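Local structure of putative polysaccharide binding proteins (DUF1812) (Bacteroides thetaiotaomicron VPI-5482, 3GF8) at residues 30-35 / 59-64; 83-88 / 104-109; 122-127 / 145-150; 176-181 / 212-217; 216-221 / 256-261. The protein is of unknown function but, as an outer-membrane lipoprotein of the FimB/Mfa2 family, probably takes part in fimbrial assembly and may bind polysaccharide. All blocks are in the same frame, centred on the assembly; numbering follows the deposited sequence.

Interaction 1 (30-35 / 59-64); sequences DAFHAQ and SALSTG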
# COMPACT_ATOMS: atom_id res chain seq x y z
N ASP A 30 9.42 -14.74 -2.40
CA ASP A 30 9.44 -13.79 -3.49
C ASP A 30 8.25 -14.01 -4.40
O ASP A 30 8.12 -15.09 -4.96
CB ASP A 30 10.72 -13.94 -4.31
CG ASP A 30 10.77 -12.96 -5.48
OD1 ASP A 30 10.11 -11.90 -5.42
OD2 ASP A 30 11.45 -13.28 -6.48
N ALA A 31 7.38 -13.00 -4.56
CA ALA A 31 6.19 -13.12 -5.45
C ALA A 31 6.26 -12.18 -6.66
O ALA A 31 5.24 -11.94 -7.33
CB ALA A 31 4.88 -12.89 -4.64
N PHE A 32 7.45 -11.67 -6.96
CA PHE A 32 7.60 -10.74 -8.07
C PHE A 32 6.92 -11.23 -9.35
O PHE A 32 5.96 -10.61 -9.84
CB PHE A 32 9.06 -10.46 -8.37
CG PHE A 32 9.26 -9.53 -9.55
CD1 PHE A 32 9.06 -8.16 -9.40
CD2 PHE A 32 9.56 -10.03 -10.81
CE1 PHE A 32 9.20 -7.30 -10.48
CE2 PHE A 32 9.68 -9.17 -11.90
CZ PHE A 32 9.51 -7.81 -11.73
N HIS A 33 7.42 -12.33 -9.89
CA HIS A 33 6.96 -12.83 -11.19
C HIS A 33 5.45 -13.08 -11.19
O HIS A 33 4.82 -12.92 -12.22
CB HIS A 33 7.67 -14.12 -11.56
CG HIS A 33 7.40 -15.23 -10.60
ND1 HIS A 33 7.97 -15.26 -9.34
CD2 HIS A 33 6.53 -16.27 -10.65
CE1 HIS A 33 7.48 -16.29 -8.67
NE2 HIS A 33 6.61 -16.92 -9.45
N ALA A 34 4.88 -13.45 -10.03
CA ALA A 34 3.43 -13.69 -9.92
C ALA A 34 2.54 -12.43 -9.91
O ALA A 34 1.42 -12.48 -10.39
CB ALA A 34 3.13 -14.55 -8.67
N GLN A 35 3.05 -11.32 -9.37
CA GLN A 35 2.23 -10.14 -9.07
C GLN A 35 2.62 -8.82 -9.73
O GLN A 35 1.77 -7.95 -9.88
CB GLN A 35 2.22 -9.91 -7.55
CG GLN A 35 1.64 -11.08 -6.79
CD GLN A 35 1.46 -10.80 -5.33
OE1 GLN A 35 1.24 -9.66 -4.92
NE2 GLN A 35 1.54 -11.85 -4.51
N SER A 59 4.92 -9.59 -20.18
CA SER A 59 5.17 -11.01 -19.98
C SER A 59 6.60 -11.27 -19.51
O SER A 59 6.86 -12.23 -18.76
CB SER A 59 4.90 -11.78 -21.28
OG SER A 59 5.54 -11.12 -22.37
N ALA A 60 7.52 -10.41 -19.95
CA ALA A 60 8.91 -10.63 -19.64
C ALA A 60 9.09 -10.81 -18.14
O ALA A 60 9.88 -11.66 -17.71
CB ALA A 60 9.77 -9.49 -20.16
N LEU A 61 8.34 -10.04 -17.35
CA LEU A 61 8.52 -9.97 -15.90
C LEU A 61 8.06 -11.23 -15.17
O LEU A 61 8.41 -11.46 -13.99
CB LEU A 61 7.76 -8.77 -15.32
CG LEU A 61 8.37 -7.37 -15.50
CD1 LEU A 61 8.53 -7.03 -16.95
CD2 LEU A 61 7.48 -6.34 -14.80
N SER A 62 7.26 -12.03 -15.87
CA SER A 62 6.56 -13.16 -15.25
C SER A 62 7.34 -14.45 -15.35
O SER A 62 6.93 -15.45 -14.76
CB SER A 62 5.23 -13.38 -15.95
OG SER A 62 5.45 -13.75 -17.31
N THR A 63 8.45 -14.44 -16.08
CA THR A 63 9.14 -15.70 -16.38
C THR A 63 9.68 -16.41 -15.15
O THR A 63 9.80 -17.62 -15.16
CB THR A 63 10.31 -15.49 -17.34
OG1 THR A 63 11.24 -14.54 -16.77
CG2 THR A 63 9.78 -15.01 -18.71
N GLY A 64 10.01 -15.66 -14.10
CA GLY A 64 10.68 -16.21 -12.93
C GLY A 64 12.16 -15.89 -13.01
O GLY A 64 12.89 -16.02 -12.03

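Interaction 2 (83-88 / 104-109); sequences AGARDS and LKLKLK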
# COMPACT_ATOMS: atom_id res chain seq x y z
N ALA A 83 7.00 0.37 -8.99
CA ALA A 83 6.53 -0.76 -9.74
C ALA A 83 5.01 -0.76 -9.65
O ALA A 83 4.43 -0.41 -8.63
CB ALA A 83 7.13 -2.09 -9.19
N GLY A 84 4.38 -1.17 -10.75
CA GLY A 84 2.93 -1.13 -10.88
C GLY A 84 2.27 0.21 -11.19
O GLY A 84 1.07 0.23 -11.37
N ALA A 85 3.02 1.33 -11.25
CA ALA A 85 2.39 2.66 -11.35
C ALA A 85 1.86 2.87 -12.77
O ALA A 85 2.61 2.82 -13.74
CB ALA A 85 3.33 3.81 -10.93
N ARG A 86 0.55 3.06 -12.87
CA ARG A 86 -0.10 3.34 -14.16
C ARG A 86 -1.01 4.54 -13.99
O ARG A 86 -0.58 5.55 -13.44
CB ARG A 86 -0.82 2.10 -14.68
CG ARG A 86 0.14 0.95 -14.98
CD ARG A 86 -0.63 -0.25 -15.48
NE ARG A 86 0.19 -1.44 -15.66
CZ ARG A 86 0.83 -1.76 -16.77
NH1 ARG A 86 0.78 -0.97 -17.83
NH2 ARG A 86 1.56 -2.87 -16.81
N ASP A 87 -2.28 4.44 -14.39
CA ASP A 87 -3.14 5.61 -14.44
C ASP A 87 -3.56 6.23 -13.13
O ASP A 87 -4.01 7.36 -13.15
CB ASP A 87 -4.39 5.31 -15.22
CG ASP A 87 -4.10 5.10 -16.68
OD1 ASP A 87 -3.15 5.74 -17.18
OD2 ASP A 87 -4.81 4.28 -17.31
N SER A 88 -3.42 5.54 -12.01
CA SER A 88 -3.87 6.11 -10.75
C SER A 88 -2.94 7.16 -10.19
O SER A 88 -3.36 7.97 -9.34
CB SER A 88 -4.08 5.05 -9.69
OG SER A 88 -5.04 4.11 -10.12
N LEU A 104 11.56 13.71 -6.89
CA LEU A 104 10.74 12.57 -7.34
C LEU A 104 9.62 12.32 -6.32
O LEU A 104 9.89 12.02 -5.15
CB LEU A 104 11.58 11.30 -7.49
CG LEU A 104 10.87 10.11 -8.15
CD1 LEU A 104 10.48 10.52 -9.51
CD2 LEU A 104 11.73 8.85 -8.22
N LYS A 105 8.38 12.46 -6.77
CA LYS A 105 7.24 12.30 -5.88
C LYS A 105 6.15 11.60 -6.65
O LYS A 105 6.03 11.79 -7.83
CB LYS A 105 6.76 13.66 -5.43
CG LYS A 105 7.86 14.54 -4.84
CD LYS A 105 7.32 15.85 -4.38
CE LYS A 105 8.38 16.60 -3.62
NZ LYS A 105 8.04 18.00 -3.59
N LEU A 106 5.35 10.81 -5.95
CA LEU A 106 4.26 10.07 -6.55
C LEU A 106 3.02 10.55 -5.81
O LEU A 106 3.00 10.64 -4.58
CB LEU A 106 4.50 8.58 -6.39
CG LEU A 106 3.46 7.59 -6.97
CD1 LEU A 106 4.10 6.28 -7.37
CD2 LEU A 106 2.38 7.32 -5.99
N LYS A 107 2.01 10.93 -6.57
CA LYS A 107 0.78 11.41 -5.96
C LYS A 107 -0.41 10.63 -6.51
O LYS A 107 -0.56 10.48 -7.71
CB LYS A 107 0.62 12.91 -6.17
CG LYS A 107 -0.63 13.44 -5.53
CD LYS A 107 -0.86 14.90 -5.80
CE LYS A 107 -0.33 15.77 -4.66
NZ LYS A 107 -0.49 17.22 -4.93
N LEU A 108 -1.23 10.07 -5.61
CA LEU A 108 -2.49 9.44 -6.03
C LEU A 108 -3.38 10.53 -6.61
O LEU A 108 -3.54 11.59 -5.99
CB LEU A 108 -3.19 8.78 -4.83
CG LEU A 108 -4.56 8.13 -5.00
CD1 LEU A 108 -4.52 6.97 -5.99
CD2 LEU A 108 -5.13 7.66 -3.61
N LYS A 109 -3.92 10.31 -7.81
CA LYS A 109 -4.78 11.27 -8.45
C LYS A 109 -6.09 11.37 -7.69
O LYS A 109 -6.64 10.35 -7.25
CB LYS A 109 -5.06 10.85 -9.89
CG LYS A 109 -3.81 10.93 -10.80
CD LYS A 109 -4.22 10.60 -12.23
CE LYS A 109 -3.07 10.44 -13.18
NZ LYS A 109 -3.51 9.67 -14.39
O HOH W 1 -0.55 8.60 -14.71

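Interaction 3 (122-127 / 145-150); sequences TLWYGE and LIRDTK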
# COMPACT_ATOMS: atom_id res chain seq x y z
N THR A 122 -2.00 -2.04 -8.11
CA THR A 122 -1.14 -2.24 -6.96
C THR A 122 0.19 -1.59 -7.22
O THR A 122 0.75 -1.68 -8.34
CB THR A 122 -0.97 -3.72 -6.64
OG1 THR A 122 -2.23 -4.24 -6.24
CG2 THR A 122 0.07 -3.95 -5.50
N LEU A 123 0.64 -0.87 -6.18
CA LEU A 123 1.82 -0.06 -6.23
C LEU A 123 2.92 -0.62 -5.30
O LEU A 123 2.64 -0.90 -4.12
CB LEU A 123 1.48 1.36 -5.79
CG LEU A 123 2.64 2.34 -5.87
CD1 LEU A 123 3.00 2.58 -7.34
CD2 LEU A 123 2.26 3.63 -5.16
N TRP A 124 4.13 -0.80 -5.84
CA TRP A 124 5.30 -1.18 -5.03
C TRP A 124 6.40 -0.13 -5.11
O TRP A 124 6.64 0.46 -6.17
CB TRP A 124 5.91 -2.52 -5.48
CG TRP A 124 5.08 -3.75 -5.28
CD1 TRP A 124 5.15 -4.62 -4.23
CD2 TRP A 124 4.11 -4.30 -6.18
NE1 TRP A 124 4.26 -5.66 -4.41
CE2 TRP A 124 3.60 -5.48 -5.60
CE3 TRP A 124 3.60 -3.89 -7.42
CZ2 TRP A 124 2.60 -6.26 -6.20
CZ3 TRP A 124 2.60 -4.67 -8.03
CH2 TRP A 124 2.13 -5.85 -7.41
N TYR A 125 7.08 0.07 -3.97
CA TYR A 125 8.21 0.98 -3.85
C TYR A 125 9.50 0.17 -3.86
O TYR A 125 9.61 -0.86 -3.19
CB TYR A 125 8.10 1.79 -2.56
CG TYR A 125 9.34 2.56 -2.24
CD1 TYR A 125 9.64 3.74 -2.92
CD2 TYR A 125 10.23 2.12 -1.26
CE1 TYR A 125 10.79 4.46 -2.64
CE2 TYR A 125 11.39 2.83 -0.97
CZ TYR A 125 11.68 3.99 -1.67
OH TYR A 125 12.82 4.68 -1.40
N GLY A 126 10.47 0.62 -4.66
CA GLY A 126 11.74 -0.07 -4.80
C GLY A 126 12.74 0.74 -4.04
O GLY A 126 13.01 1.88 -4.42
N GLU A 127 13.31 0.15 -2.99
CA GLU A 127 14.20 0.90 -2.10
C GLU A 127 15.49 1.33 -2.82
O GLU A 127 15.93 0.69 -3.81
CB GLU A 127 14.55 0.07 -0.86
CG GLU A 127 13.35 -0.64 -0.24
CD GLU A 127 13.71 -1.31 1.06
OE1 GLU A 127 13.92 -0.58 2.04
OE2 GLU A 127 13.75 -2.55 1.12
N LEU A 145 11.30 -4.65 -3.19
CA LEU A 145 9.98 -4.02 -3.37
C LEU A 145 9.12 -4.16 -2.14
O LEU A 145 9.01 -5.26 -1.55
CB LEU A 145 9.23 -4.65 -4.56
CG LEU A 145 9.86 -4.36 -5.90
CD1 LEU A 145 9.10 -5.12 -7.06
CD2 LEU A 145 9.91 -2.86 -6.09
N ILE A 146 8.48 -3.05 -1.80
CA ILE A 146 7.58 -2.93 -0.66
C ILE A 146 6.20 -2.49 -1.14
O ILE A 146 6.07 -1.47 -1.84
CB ILE A 146 8.14 -1.87 0.32
CG1 ILE A 146 9.49 -2.35 0.90
CG2 ILE A 146 7.14 -1.55 1.45
CD1 ILE A 146 10.12 -1.36 1.75
N ARG A 147 5.17 -3.23 -0.75
CA ARG A 147 3.84 -2.94 -1.22
C ARG A 147 3.27 -1.78 -0.47
O ARG A 147 3.31 -1.76 0.76
CB ARG A 147 2.91 -4.15 -1.12
CG ARG A 147 1.59 -3.89 -1.78
CD ARG A 147 0.79 -5.17 -2.06
NE ARG A 147 -0.63 -4.86 -2.21
CZ ARG A 147 -1.57 -5.75 -2.46
NH1 ARG A 147 -1.29 -7.03 -2.57
NH2 ARG A 147 -2.82 -5.35 -2.60
N ASP A 148 2.75 -0.81 -1.22
CA ASP A 148 2.27 0.44 -0.63
C ASP A 148 0.74 0.56 -0.59
O ASP A 148 0.17 1.33 0.21
CB ASP A 148 2.84 1.63 -1.44
CG ASP A 148 4.23 2.05 -0.99
OD1 ASP A 148 4.78 1.51 -0.00
OD2 ASP A 148 4.79 2.96 -1.64
N THR A 149 0.07 -0.15 -1.49
CA THR A 149 -1.37 -0.11 -1.55
C THR A 149 -1.94 -1.28 -0.73
O THR A 149 -1.39 -2.39 -0.73
CB THR A 149 -1.87 -0.13 -2.99
OG1 THR A 149 -1.20 -1.15 -3.71
CG2 THR A 149 -1.61 1.22 -3.65
N LYS A 150 -3.03 -1.00 -0.01
CA LYS A 150 -3.57 -1.92 0.97
C LYS A 150 -5.08 -2.14 0.71
O LYS A 150 -5.87 -1.20 0.61
CB LYS A 150 -3.31 -1.36 2.37
CG LYS A 150 -1.86 -1.04 2.65
CD LYS A 150 -0.98 -2.33 2.73
CE LYS A 150 0.48 -2.04 2.42
NZ LYS A 150 1.39 -3.23 2.71
O HOH W 2 -3.27 -2.91 -4.05

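Interaction 4 (176-181 / 212-217); sequences ESNGHL and MNTMRL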
# COMPACT_ATOMS: atom_id res chain seq x y z
N GLU A 176 -7.28 9.45 5.46
CA GLU A 176 -5.87 9.64 5.69
C GLU A 176 -5.30 10.52 4.59
O GLU A 176 -5.86 10.59 3.50
CB GLU A 176 -5.16 8.29 5.71
CG GLU A 176 -3.73 8.35 6.20
CD GLU A 176 -3.60 9.06 7.52
OE1 GLU A 176 -3.92 8.46 8.56
OE2 GLU A 176 -3.21 10.25 7.50
N SER A 177 -4.20 11.20 4.89
CA SER A 177 -3.50 12.03 3.93
C SER A 177 -2.20 11.31 3.51
O SER A 177 -1.09 11.84 3.61
CB SER A 177 -3.22 13.41 4.55
OG SER A 177 -2.43 13.26 5.70
N ASN A 178 -2.38 10.08 3.08
CA ASN A 178 -1.30 9.19 2.70
C ASN A 178 -1.15 9.07 1.19
O ASN A 178 -0.54 8.13 0.73
CB ASN A 178 -1.50 7.78 3.32
CG ASN A 178 -2.82 7.12 2.96
OD1 ASN A 178 -3.72 7.73 2.40
ND2 ASN A 178 -2.94 5.84 3.29
N GLY A 179 -1.63 10.06 0.44
CA GLY A 179 -1.63 9.96 -1.02
C GLY A 179 -0.44 10.60 -1.73
O GLY A 179 -0.46 10.72 -2.97
N HIS A 180 0.60 11.00 -0.99
CA HIS A 180 1.76 11.69 -1.62
C HIS A 180 3.07 11.10 -1.08
O HIS A 180 3.44 11.32 0.07
CB HIS A 180 1.67 13.20 -1.36
CG HIS A 180 2.45 14.05 -2.31
ND1 HIS A 180 2.72 15.38 -2.06
CD2 HIS A 180 3.04 13.76 -3.50
CE1 HIS A 180 3.40 15.88 -3.07
NE2 HIS A 180 3.62 14.92 -3.95
N LEU A 181 3.76 10.31 -1.90
CA LEU A 181 4.93 9.57 -1.44
C LEU A 181 6.22 10.17 -2.01
O LEU A 181 6.33 10.40 -3.19
CB LEU A 181 4.81 8.09 -1.81
CG LEU A 181 3.54 7.41 -1.28
CD1 LEU A 181 3.46 5.98 -1.73
CD2 LEU A 181 3.45 7.58 0.27
N MSE A 212 -12.58 -2.01 0.12
CA MSE A 212 -11.94 -0.70 0.03
C MSE A 212 -10.46 -0.86 -0.20
O MSE A 212 -9.90 -1.93 0.06
CB MSE A 212 -12.11 -0.01 1.37
CG MSE A 212 -13.58 -0.04 1.83
SE MSE A 212 -13.94 0.98 3.45
CE MSE A 212 -13.73 2.68 2.80
N ASN A 213 -9.80 0.20 -0.63
CA ASN A 213 -8.34 0.24 -0.58
C ASN A 213 -7.74 1.59 -0.20
O ASN A 213 -8.36 2.62 -0.35
CB ASN A 213 -7.65 -0.35 -1.85
CG ASN A 213 -8.00 0.36 -3.16
OD1 ASN A 213 -7.51 -0.06 -4.23
ND2 ASN A 213 -8.86 1.35 -3.12
N THR A 214 -6.53 1.59 0.32
CA THR A 214 -5.90 2.85 0.63
C THR A 214 -4.42 2.78 0.30
O THR A 214 -3.92 1.75 -0.13
CB THR A 214 -6.12 3.26 2.11
OG1 THR A 214 -5.66 4.60 2.31
CG2 THR A 214 -5.39 2.28 3.07
N MSE A 215 -3.72 3.88 0.52
CA MSE A 215 -2.27 3.92 0.33
C MSE A 215 -1.65 3.40 1.66
O MSE A 215 -2.30 2.65 2.36
CB MSE A 215 -1.88 5.34 -0.09
CG MSE A 215 -2.49 5.71 -1.45
SE MSE A 215 -1.39 5.06 -2.88
CE MSE A 215 0.01 6.38 -2.60
N ARG A 216 -0.43 3.80 2.01
CA ARG A 216 0.35 3.14 3.05
C ARG A 216 -0.31 3.24 4.39
O ARG A 216 -0.85 4.32 4.74
CB ARG A 216 1.73 3.76 3.17
CG ARG A 216 2.59 3.57 1.90
CD ARG A 216 4.03 3.89 2.18
NE ARG A 216 4.62 2.85 3.02
CZ ARG A 216 5.66 3.01 3.83
NH1 ARG A 216 6.25 4.19 3.97
NH2 ARG A 216 6.12 1.99 4.52
N LEU A 217 -0.33 2.12 5.11
CA LEU A 217 -0.70 2.11 6.53
C LEU A 217 0.56 2.30 7.37
O LEU A 217 1.47 1.49 7.30
CB LEU A 217 -1.46 0.83 6.91
CG LEU A 217 -2.79 0.66 6.15
CD1 LEU A 217 -3.27 -0.77 6.16
CD2 LEU A 217 -3.85 1.63 6.70

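Interaction 5 (216-221 / 256-261); sequences RLMEDR and STQEYL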
# COMPACT_ATOMS: atom_id res chain seq x y z
N ARG A 216 -0.43 3.80 2.01
CA ARG A 216 0.35 3.14 3.05
C ARG A 216 -0.31 3.24 4.39
O ARG A 216 -0.85 4.32 4.74
CB ARG A 216 1.73 3.76 3.17
CG ARG A 216 2.59 3.57 1.90
CD ARG A 216 4.03 3.89 2.18
NE ARG A 216 4.62 2.85 3.02
CZ ARG A 216 5.66 3.01 3.83
NH1 ARG A 216 6.25 4.19 3.97
NH2 ARG A 216 6.12 1.99 4.52
N LEU A 217 -0.33 2.12 5.11
CA LEU A 217 -0.70 2.11 6.53
C LEU A 217 0.56 2.30 7.37
O LEU A 217 1.47 1.49 7.30
CB LEU A 217 -1.46 0.83 6.91
CG LEU A 217 -2.79 0.66 6.15
CD1 LEU A 217 -3.27 -0.77 6.16
CD2 LEU A 217 -3.85 1.63 6.70
N MSE A 218 0.61 3.39 8.13
CA MSE A 218 1.79 3.80 8.91
C MSE A 218 1.56 3.69 10.42
O MSE A 218 0.52 4.13 10.97
CB MSE A 218 2.15 5.27 8.58
CG MSE A 218 2.46 5.51 7.08
SE MSE A 218 3.79 4.34 6.32
CE MSE A 218 5.33 5.01 7.38
N GLU A 219 2.54 3.13 11.11
CA GLU A 219 2.37 2.91 12.54
C GLU A 219 2.27 4.21 13.30
O GLU A 219 1.65 4.25 14.34
CB GLU A 219 3.47 2.02 13.12
CG GLU A 219 4.80 2.59 13.32
CD GLU A 219 5.53 1.78 14.36
OE1 GLU A 219 5.17 1.95 15.56
OE2 GLU A 219 6.41 0.95 14.00
N ASP A 220 2.84 5.28 12.76
CA ASP A 220 2.78 6.55 13.43
C ASP A 220 1.61 7.42 12.94
O ASP A 220 1.58 8.61 13.25
CB ASP A 220 4.12 7.29 13.28
CG ASP A 220 4.45 7.62 11.84
OD1 ASP A 220 3.89 6.99 10.89
OD2 ASP A 220 5.30 8.51 11.64
N ARG A 221 0.66 6.84 12.18
CA ARG A 221 -0.56 7.56 11.78
C ARG A 221 -1.79 7.11 12.54
O ARG A 221 -1.76 6.08 13.22
CB ARG A 221 -0.79 7.43 10.27
CG ARG A 221 0.23 8.22 9.46
CD ARG A 221 -0.28 9.54 9.11
NE ARG A 221 0.74 10.39 8.49
CZ ARG A 221 0.52 11.28 7.52
NH1 ARG A 221 -0.68 11.42 6.96
NH2 ARG A 221 1.52 12.01 7.06
N SER A 256 7.09 -6.01 14.42
CA SER A 256 6.73 -4.65 14.75
C SER A 256 5.51 -4.23 13.93
O SER A 256 5.24 -4.77 12.84
CB SER A 256 7.89 -3.72 14.43
OG SER A 256 8.01 -3.53 13.01
N THR A 257 4.77 -3.25 14.46
CA THR A 257 3.62 -2.71 13.77
C THR A 257 3.92 -2.33 12.32
O THR A 257 3.19 -2.74 11.42
CB THR A 257 3.06 -1.51 14.52
OG1 THR A 257 2.73 -1.94 15.84
CG2 THR A 257 1.80 -0.93 13.82
N GLN A 258 5.00 -1.59 12.07
CA GLN A 258 5.26 -1.12 10.70
C GLN A 258 5.58 -2.26 9.77
O GLN A 258 5.21 -2.25 8.60
CB GLN A 258 6.39 -0.10 10.64
CG GLN A 258 6.51 0.54 9.21
CD GLN A 258 5.23 1.26 8.80
OE1 GLN A 258 4.79 2.16 9.49
NE2 GLN A 258 4.60 0.82 7.70
N GLU A 259 6.28 -3.26 10.29
CA GLU A 259 6.64 -4.40 9.50
C GLU A 259 5.43 -5.21 9.12
O GLU A 259 5.35 -5.67 7.98
CB GLU A 259 7.65 -5.26 10.22
CG GLU A 259 8.10 -6.43 9.34
CD GLU A 259 9.34 -7.14 9.86
OE1 GLU A 259 9.84 -6.77 10.97
OE2 GLU A 259 9.80 -8.06 9.14
N TYR A 260 4.49 -5.38 10.06
CA TYR A 260 3.24 -6.05 9.74
C TYR A 260 2.44 -5.25 8.71
O TYR A 260 1.95 -5.78 7.71
CB TYR A 260 2.41 -6.25 10.99
CG TYR A 260 1.05 -6.84 10.72
CD1 TYR A 260 0.92 -8.04 10.05
CD2 TYR A 260 -0.11 -6.20 11.15
CE1 TYR A 260 -0.34 -8.58 9.82
CE2 TYR A 260 -1.36 -6.75 10.95
CZ TYR A 260 -1.46 -7.94 10.27
OH TYR A 260 -2.69 -8.47 10.05
N LEU A 261 2.32 -3.95 8.95
CA LEU A 261 1.60 -3.09 8.02
C LEU A 261 2.18 -3.11 6.59
O LEU A 261 1.44 -3.04 5.59
CB LEU A 261 1.56 -1.66 8.55
CG LEU A 261 0.77 -1.46 9.85
CD1 LEU A 261 0.82 0.04 10.25
CD2 LEU A 261 -0.65 -2.01 9.71
O HOH W 3 1.61 0.21 4.89

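Interaction 1 (30-35 / 59-64)
H33 and S62 bring the two backbones to within 4.1 Å (CA to CA) with no conventional hydrogen bond across, the main chains meeting instead through a reciprocal pair of CA-H...O contacts. In one, H33 CA lies 3.4 Å from L61 O; in the other, S62 CA lies 3.5 Å from H33 O, and angles at the hydrogen of 147° and 145° support both. L61 O is also approached by the F32 ring, whose CE2 stands 3.4 Å from it. The same ring atom lies 3.9 Å from L61 CB, and CZ rests on CG and CD2 of L61, so the tip of the ring meets CB, CG and CD2 of the leucine, the two side chains crossing obliquely. With CG anti to its backbone N, F32 directs the ring toward L61. H33 contributes CB, which passes 3.8 Å from G64 N. At the positive phi of G64 a CB would jam against T63 O, which favours glycine. Within 30-35, D30 OD1 accepts from F32 N at 3.1 Å, an Asx turn just ahead of the helix, and OD1 receives Y22 N as well. The short helix 32-35 thus lies against the loop between strands 50-57 and 68-70. Y66 of that loop covers both F32 and L61, while F32 also touches L145 of strand 139-158 and Q35 touches W124 of strand 124-133.

Interaction 2 (83-88 / 104-109)
K109 NZ is gripped by two oxygens: it donates to D87 O at 2.7 Å and to water 1 at 3.2 Å, and that water in turn donates to R86 O. The lysine reaches this point because CG lies beside its backbone N (chi1 -68°) and the chain runs extended beyond it, CG passing 3.3 Å from S88 O. That carbonyl accepts K109 N at 2.9 Å in a nearly straight bond (173°) that continues the backbone pairing between strands 105-108 and 89-91. Apolar contact is thin: L108 CD1 lies 4.2 Å from S88 CB, and A85 CB meets L106 CD1 at 4.4 Å. The hydroxyl of S88 is bonded to E121 instead. An alanine in place of K109 would keep the bond from its backbone N but would probably leave D87 O without its ammonium donor and water 1 without its link to this strand. D87 OD1 stays 4.8 Å from K109 NZ, so the acidic group is near without forming a salt bridge. One carbonyl oxygen and a water therefore receive the ammonium, and most of the grip on 83-88 depends on its main-chain course, with the carboxylate likely to add only a milder electrostatic pull.

Interaction 3 (122-127 / 145-150)
W124 and R147 form a non-hydrogen-bonded antiparallel pair (CA to CA 4.4 Å), as do G126 and L145, while Y125 and I146 between them form a hydrogen-bonded one; the short strands run at 148°. Y125 N donates to I146 O and I146 N to Y125 O, each at 2.8 Å. Beyond the regular ladder D148 N still reaches L123 O at 2.9 Å, but L123 N turns to a side chain, T149 OG1, at 3.1 Å. T149 makes this possible by holding OG1 between its backbone N and carbonyl carbon (chi1 48°). R147 holds CG anti to its backbone N (chi1 -172°), over one face of the W124 indole, and runs extended to NE. The T122 methyl covers a face of its guanidinium, CG2 to NE 3.5 Å, and NE donates to T149 O at 3.0 Å. Water 2 joins T122 OG1 and T149 OG1 and adds a weak bond from R147 NH2. An alanine in place of R147 would probably leave T149 O without this donor and open a gap beside W124 and the T122 methyl. At the other end I146 CD1 meets the E127 carboxylate carbon CD at 3.7 Å, the two side chains crossing at about a right angle; OE2 of that group takes N144. The pairing is that of a beta hairpin, strands 124-133 and 139-158, buried in a fold consistent with the transthyretin-like clan.

Interaction 4 (176-181 / 212-217)
N178 spends both N-H groups of its side-chain amide on the opposite segment. ND2 donates to R216 O at 3.0 Å (173°) and to T214 OG1 at 3.1 Å, both acceptors lying in the amide plane, so the two bonds fix the rotation of the group. The donor stands 41° out of the R216 carbonyl plane. N178 reaches in with CG between its backbone N and carbonyl carbon (chi1 57°). Its carbonyl O lies 3.2 Å from M215 CB. The selenomethionine M215 bends at both chi2 and chi3, and its CE settles 3.6 Å from L181 CD1. L181 CD2 lies 4.2 Å from the aliphatic CD of R216, whose polar end is paired with D262. At the start of 176-181, E176 OE2 accepts S177 N at 2.9 Å and forms a salt bridge with R221, while OE1 takes T223. N213 is likewise satisfied, by M120 N and K118 O. No backbone-to-backbone hydrogen bond crosses between the segments: the asparagine amide does that work. It bridges a buried junction where the chain passes from strand 170-176 to strand 180-182, beside the end of strand 209-214, three strands of different sheets.

Interaction 5 (216-221 / 256-261)
Q258 provides the hydrogen bonds, its side-chain amide pairing with the backbone on the two sides of M218. OE1 accepts E219 N at 2.9 Å (168°), and NE2 donates to L217 O at 3.2 Å, in the plane of that carbonyl. The chain bends at chi2 (59°), which swings CD back toward the loop. NE2 has a further acceptor in D262; water 3 lies 2.7 Å from L217 O and may donate to it. In the apolar packing, L261 meets L217 through CD2 to CB (4.1 Å), and E219 CB meets T257 CG2 at 3.5 Å. L261 CD1 also lies 3.4 Å from the carbonyl O of L217. The selenomethionine M218 makes contacts with polar groups: it curls over, putting CE 3.6 Å from Q258 OE1 and SE above the centre of the R216 guanidinium. Local bonds shape both partners: S256 is the N-cap, its OG accepting E259 N at 3.2 Å, and M218 to R221 form a type I beta turn. The first turn of helix 257-263 is thereby joined to the loop between strands 209-214 and 224-229. L217 and L261 also touch helix 241-246, at I242 and L245 respectively, and Y267 of strand 266-273.

Interactions 3 and 4 are buried, whereas 1, 2 and 5 reach the surface. Only interaction 3 is a regular strand ladder, and the others touch it or one another around it: 1 packs on it through F32 and L145, 2 bonds to it from A83 O to W124 N, and 4 adds the pairing of K150 O with T214 N. Interactions 2 and 4 share a sheet, strands 105-108 and 180-182 being neighbours, while 4 and 5 share R216 and L217. Chemistry follows place: apolar and CH...O packing in 1, ammonium to carbonyl in 2, and side-chain amides gripping irregular backbone in 4 and 5.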